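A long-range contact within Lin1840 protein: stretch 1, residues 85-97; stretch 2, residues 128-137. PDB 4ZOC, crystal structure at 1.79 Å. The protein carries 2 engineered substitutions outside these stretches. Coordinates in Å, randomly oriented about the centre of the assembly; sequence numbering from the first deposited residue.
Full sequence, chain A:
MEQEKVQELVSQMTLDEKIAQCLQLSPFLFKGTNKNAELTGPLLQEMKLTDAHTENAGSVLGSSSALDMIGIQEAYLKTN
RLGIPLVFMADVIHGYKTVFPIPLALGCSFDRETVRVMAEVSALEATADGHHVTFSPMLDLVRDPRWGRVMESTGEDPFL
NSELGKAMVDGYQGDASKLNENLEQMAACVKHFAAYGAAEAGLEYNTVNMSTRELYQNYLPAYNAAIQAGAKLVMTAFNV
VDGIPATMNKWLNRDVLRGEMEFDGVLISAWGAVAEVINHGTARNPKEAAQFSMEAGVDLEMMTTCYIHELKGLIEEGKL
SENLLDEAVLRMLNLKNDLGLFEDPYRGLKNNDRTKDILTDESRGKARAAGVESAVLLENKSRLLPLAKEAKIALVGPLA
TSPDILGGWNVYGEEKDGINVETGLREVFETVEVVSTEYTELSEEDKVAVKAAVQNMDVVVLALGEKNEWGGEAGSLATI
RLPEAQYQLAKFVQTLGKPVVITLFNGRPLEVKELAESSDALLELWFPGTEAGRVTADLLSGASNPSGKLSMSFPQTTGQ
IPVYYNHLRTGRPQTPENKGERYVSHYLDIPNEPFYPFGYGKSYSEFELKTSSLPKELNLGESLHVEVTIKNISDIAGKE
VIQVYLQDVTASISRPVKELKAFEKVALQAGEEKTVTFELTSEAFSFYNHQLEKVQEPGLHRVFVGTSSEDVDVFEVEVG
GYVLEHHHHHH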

# COMPACT_ATOMS: atom_id res chain seq x y z
N PRO A 85 -34.37 30.50 -4.52
CA PRO A 85 -34.56 29.30 -5.33
C PRO A 85 -33.61 28.20 -4.94
O PRO A 85 -32.55 28.46 -4.37
CB PRO A 85 -34.22 29.75 -6.78
CG PRO A 85 -34.07 31.19 -6.71
CD PRO A 85 -33.70 31.54 -5.29
N LEU A 86 -34.03 26.98 -5.23
CA LEU A 86 -33.18 25.79 -5.10
C LEU A 86 -32.08 25.75 -6.11
O LEU A 86 -32.23 26.19 -7.25
CB LEU A 86 -34.02 24.53 -5.29
CG LEU A 86 -34.99 24.21 -4.14
CD1 LEU A 86 -36.04 23.30 -4.61
CD2 LEU A 86 -34.24 23.59 -2.98
N VAL A 87 -30.94 25.17 -5.70
CA VAL A 87 -29.89 24.84 -6.70
C VAL A 87 -29.90 23.32 -6.92
O VAL A 87 -30.07 22.58 -5.95
CB VAL A 87 -28.45 25.40 -6.30
CG1 VAL A 87 -28.03 24.93 -4.90
CG2 VAL A 87 -27.49 25.08 -7.42
N PHE A 88 -29.81 22.90 -8.19
CA PHE A 88 -29.95 21.50 -8.64
C PHE A 88 -28.60 21.00 -9.10
O PHE A 88 -27.97 21.58 -10.01
CB PHE A 88 -30.94 21.44 -9.81
CG PHE A 88 -32.39 21.59 -9.40
CD1 PHE A 88 -32.92 22.86 -9.08
CD2 PHE A 88 -33.20 20.46 -9.28
CE1 PHE A 88 -34.23 22.95 -8.67
CE2 PHE A 88 -34.54 20.55 -8.90
CZ PHE A 88 -35.05 21.81 -8.57
N MET A 89 -28.18 19.91 -8.49
CA MET A 89 -26.90 19.30 -8.78
C MET A 89 -27.06 17.84 -9.22
O MET A 89 -28.05 17.16 -8.85
CB MET A 89 -26.06 19.34 -7.52
CG MET A 89 -26.03 20.67 -6.81
SD MET A 89 -24.60 20.88 -5.74
CE MET A 89 -25.10 22.37 -4.92
N ALA A 90 -26.09 17.36 -10.01
CA ALA A 90 -26.24 15.99 -10.52
C ALA A 90 -24.88 15.39 -10.84
O ALA A 90 -23.90 16.12 -11.01
CB ALA A 90 -27.11 15.99 -11.76
N ASP A 91 -24.85 14.08 -10.95
CA ASP A 91 -23.64 13.37 -11.39
C ASP A 91 -23.59 13.25 -12.92
O ASP A 91 -24.20 12.34 -13.46
CB ASP A 91 -23.63 11.99 -10.75
CG ASP A 91 -23.31 12.09 -9.25
OD1 ASP A 91 -22.16 12.45 -8.88
OD2 ASP A 91 -24.17 11.80 -8.49
N VAL A 92 -22.94 14.23 -13.57
CA VAL A 92 -22.62 14.23 -14.98
C VAL A 92 -21.13 14.03 -15.13
O VAL A 92 -20.35 14.94 -15.05
CB VAL A 92 -23.23 15.48 -15.71
CG1 VAL A 92 -23.23 15.22 -17.20
CG2 VAL A 92 -24.57 15.76 -15.03
N ILE A 93 -20.76 12.76 -15.29
CA ILE A 93 -19.36 12.31 -15.05
C ILE A 93 -18.63 12.17 -16.36
O ILE A 93 -17.46 12.56 -16.50
CB ILE A 93 -19.33 10.99 -14.27
CG1 ILE A 93 -20.23 11.11 -12.98
CG2 ILE A 93 -17.89 10.51 -14.03
CD1 ILE A 93 -19.89 12.35 -12.13
N HIS A 94 -19.26 11.55 -17.30
CA HIS A 94 -18.68 11.39 -18.66
C HIS A 94 -19.78 11.41 -19.67
O HIS A 94 -19.80 10.62 -20.65
CB HIS A 94 -17.79 10.14 -18.77
CG HIS A 94 -18.49 8.86 -18.43
ND1 HIS A 94 -18.84 7.93 -19.38
CD2 HIS A 94 -18.81 8.30 -17.25
CE1 HIS A 94 -19.43 6.90 -18.82
NE2 HIS A 94 -19.45 7.11 -17.52
N GLY A 95 -20.66 12.38 -19.49
CA GLY A 95 -21.76 12.56 -20.42
C GLY A 95 -23.09 12.47 -19.71
O GLY A 95 -23.22 11.81 -18.62
N TYR A 96 -24.09 13.15 -20.32
CA TYR A 96 -25.42 13.16 -19.83
C TYR A 96 -26.24 12.07 -20.50
O TYR A 96 -26.32 10.94 -19.98
CB TYR A 96 -26.07 14.58 -19.91
CG TYR A 96 -27.36 14.65 -19.14
CD1 TYR A 96 -27.37 14.62 -17.74
CD2 TYR A 96 -28.58 14.79 -19.77
CE1 TYR A 96 -28.53 14.66 -17.03
CE2 TYR A 96 -29.75 14.85 -19.07
CZ TYR A 96 -29.74 14.75 -17.66
OH TYR A 96 -30.91 14.77 -16.94
N LYS A 97 -26.88 12.39 -21.63
CA LYS A 97 -27.58 11.37 -22.46
C LYS A 97 -26.69 10.85 -23.56
O LYS A 97 -26.73 9.61 -23.84
CB LYS A 97 -28.89 11.89 -23.06
CG LYS A 97 -29.89 12.13 -21.98
CD LYS A 97 -30.77 10.95 -21.73
CE LYS A 97 -31.64 11.26 -20.51
NZ LYS A 97 -32.18 9.92 -20.05
N ALA A 128 -30.00 21.48 -20.36
CA ALA A 128 -31.28 21.29 -21.05
C ALA A 128 -32.26 20.49 -20.22
O ALA A 128 -33.48 20.70 -20.37
CB ALA A 128 -31.07 20.67 -22.43
N ASP A 129 -31.75 19.67 -19.27
CA ASP A 129 -32.62 18.88 -18.44
C ASP A 129 -32.73 19.46 -17.02
O ASP A 129 -33.17 18.79 -16.11
CB ASP A 129 -32.15 17.41 -18.46
CG ASP A 129 -33.28 16.44 -18.58
OD1 ASP A 129 -34.41 16.85 -18.92
OD2 ASP A 129 -33.05 15.25 -18.34
N GLY A 130 -32.26 20.70 -16.83
CA GLY A 130 -32.49 21.46 -15.64
C GLY A 130 -31.44 21.46 -14.53
O GLY A 130 -31.69 21.94 -13.47
N HIS A 131 -30.29 20.86 -14.79
CA HIS A 131 -29.20 20.78 -13.82
C HIS A 131 -28.27 21.98 -13.86
O HIS A 131 -27.84 22.39 -14.91
CB HIS A 131 -28.37 19.52 -14.09
CG HIS A 131 -29.18 18.25 -14.11
ND1 HIS A 131 -29.78 17.72 -12.99
CD2 HIS A 131 -29.52 17.43 -15.14
CE1 HIS A 131 -30.43 16.62 -13.31
NE2 HIS A 131 -30.30 16.44 -14.61
N HIS A 132 -27.88 22.47 -12.67
CA HIS A 132 -27.04 23.67 -12.51
C HIS A 132 -25.59 23.34 -12.23
O HIS A 132 -24.73 24.14 -12.56
CB HIS A 132 -27.47 24.52 -11.36
CG HIS A 132 -28.93 24.88 -11.42
ND1 HIS A 132 -29.69 25.12 -10.31
CD2 HIS A 132 -29.76 25.03 -12.48
CE1 HIS A 132 -30.94 25.37 -10.67
NE2 HIS A 132 -31.01 25.35 -11.98
N VAL A 133 -25.34 22.24 -11.54
CA VAL A 133 -23.99 21.81 -11.13
C VAL A 133 -23.76 20.36 -11.45
O VAL A 133 -24.66 19.54 -11.27
CB VAL A 133 -23.87 21.88 -9.53
CG1 VAL A 133 -22.51 21.50 -9.00
CG2 VAL A 133 -24.21 23.25 -9.02
N THR A 134 -22.55 20.02 -11.87
CA THR A 134 -22.17 18.62 -11.92
C THR A 134 -21.06 18.29 -10.96
O THR A 134 -20.11 19.08 -10.81
CB THR A 134 -21.74 18.19 -13.34
OG1 THR A 134 -21.37 16.81 -13.32
CG2 THR A 134 -20.49 19.00 -13.91
N PHE A 135 -21.12 17.07 -10.44
CA PHE A 135 -20.12 16.53 -9.52
C PHE A 135 -18.95 15.92 -10.32
O PHE A 135 -18.74 14.68 -10.32
CB PHE A 135 -20.75 15.54 -8.62
CG PHE A 135 -21.90 16.10 -7.73
CD1 PHE A 135 -21.72 17.34 -6.97
CD2 PHE A 135 -23.11 15.39 -7.62
CE1 PHE A 135 -22.72 17.79 -6.20
CE2 PHE A 135 -24.08 15.83 -6.74
CZ PHE A 135 -23.86 17.03 -6.03
N SER A 136 -18.27 16.79 -11.04
CA SER A 136 -17.16 16.46 -11.90
C SER A 136 -16.34 17.73 -12.12
O SER A 136 -16.89 18.83 -12.06
CB SER A 136 -17.68 15.91 -13.26
OG SER A 136 -16.68 15.75 -14.25
N PRO A 137 -15.02 17.62 -12.30
CA PRO A 137 -14.16 16.45 -12.49
C PRO A 137 -13.79 15.69 -11.19
O PRO A 137 -13.67 16.27 -10.10
CB PRO A 137 -12.93 17.04 -13.12
CG PRO A 137 -12.84 18.40 -12.51
CD PRO A 137 -14.27 18.87 -12.44
O HOH W 1 -30.49 17.75 -10.06
O HOH W 2 -15.89 13.29 -14.28

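The most unusual feature of this contact is a relay of side chains beside its short sheet, on the side where Ala 90 CB meets the His 131 ring. Tyr 96 OH donates to Asp 129 OD2 at 2.6 Å and accepts a hydrogen bond from His 131 NE2 at 2.9 Å, so one phenol hydroxyl serves both partners and ties the loop after one strand to the segment leading into the other. Asp 129 is the first residue after a helix to leave helical geometry, and its CA-to-CB bond points toward stretch 1.

The principle illustrated is that a minimal parallel pairing can be reinforced by side chains at its margins. The backbones pair at Met 89 with Val 133 and at Ala 90 with Thr 134. Phe 88 O accepts from both His 132 N (2.8 Å) and Val 133 N (3.1 Å); Ala 90 N then donates to Val 133 O (2.9 Å), and Ala 90 O accepts from Phe 135 N (3.0 Å). Past these rungs, a side chain takes over: Thr 134 OG1 donates to Val 92 O at 2.7 Å.

The alternation of strand side chains sorts the packing. On the face bearing Met 89 and Val 133, Met 89 CG lies 3.7 Å from Val 133 CB, while Met 89 CB reaches Phe 135 CZ at 3.5 Å, an apolar contact that helps bury the aromatic ring. Ala 90 belongs to the opposite face, where its small methyl fits over the imidazole of His 131, with CB 3.8 Å from the ring centroid. That same histidine uses ND1 to share a water with Met 89 O, so its two ring nitrogens reach different parts of stretch 1. Farther back, Phe 88 directs its ring edge toward the face of His 132 in an offset arrangement, the planes nearly perpendicular at 85°.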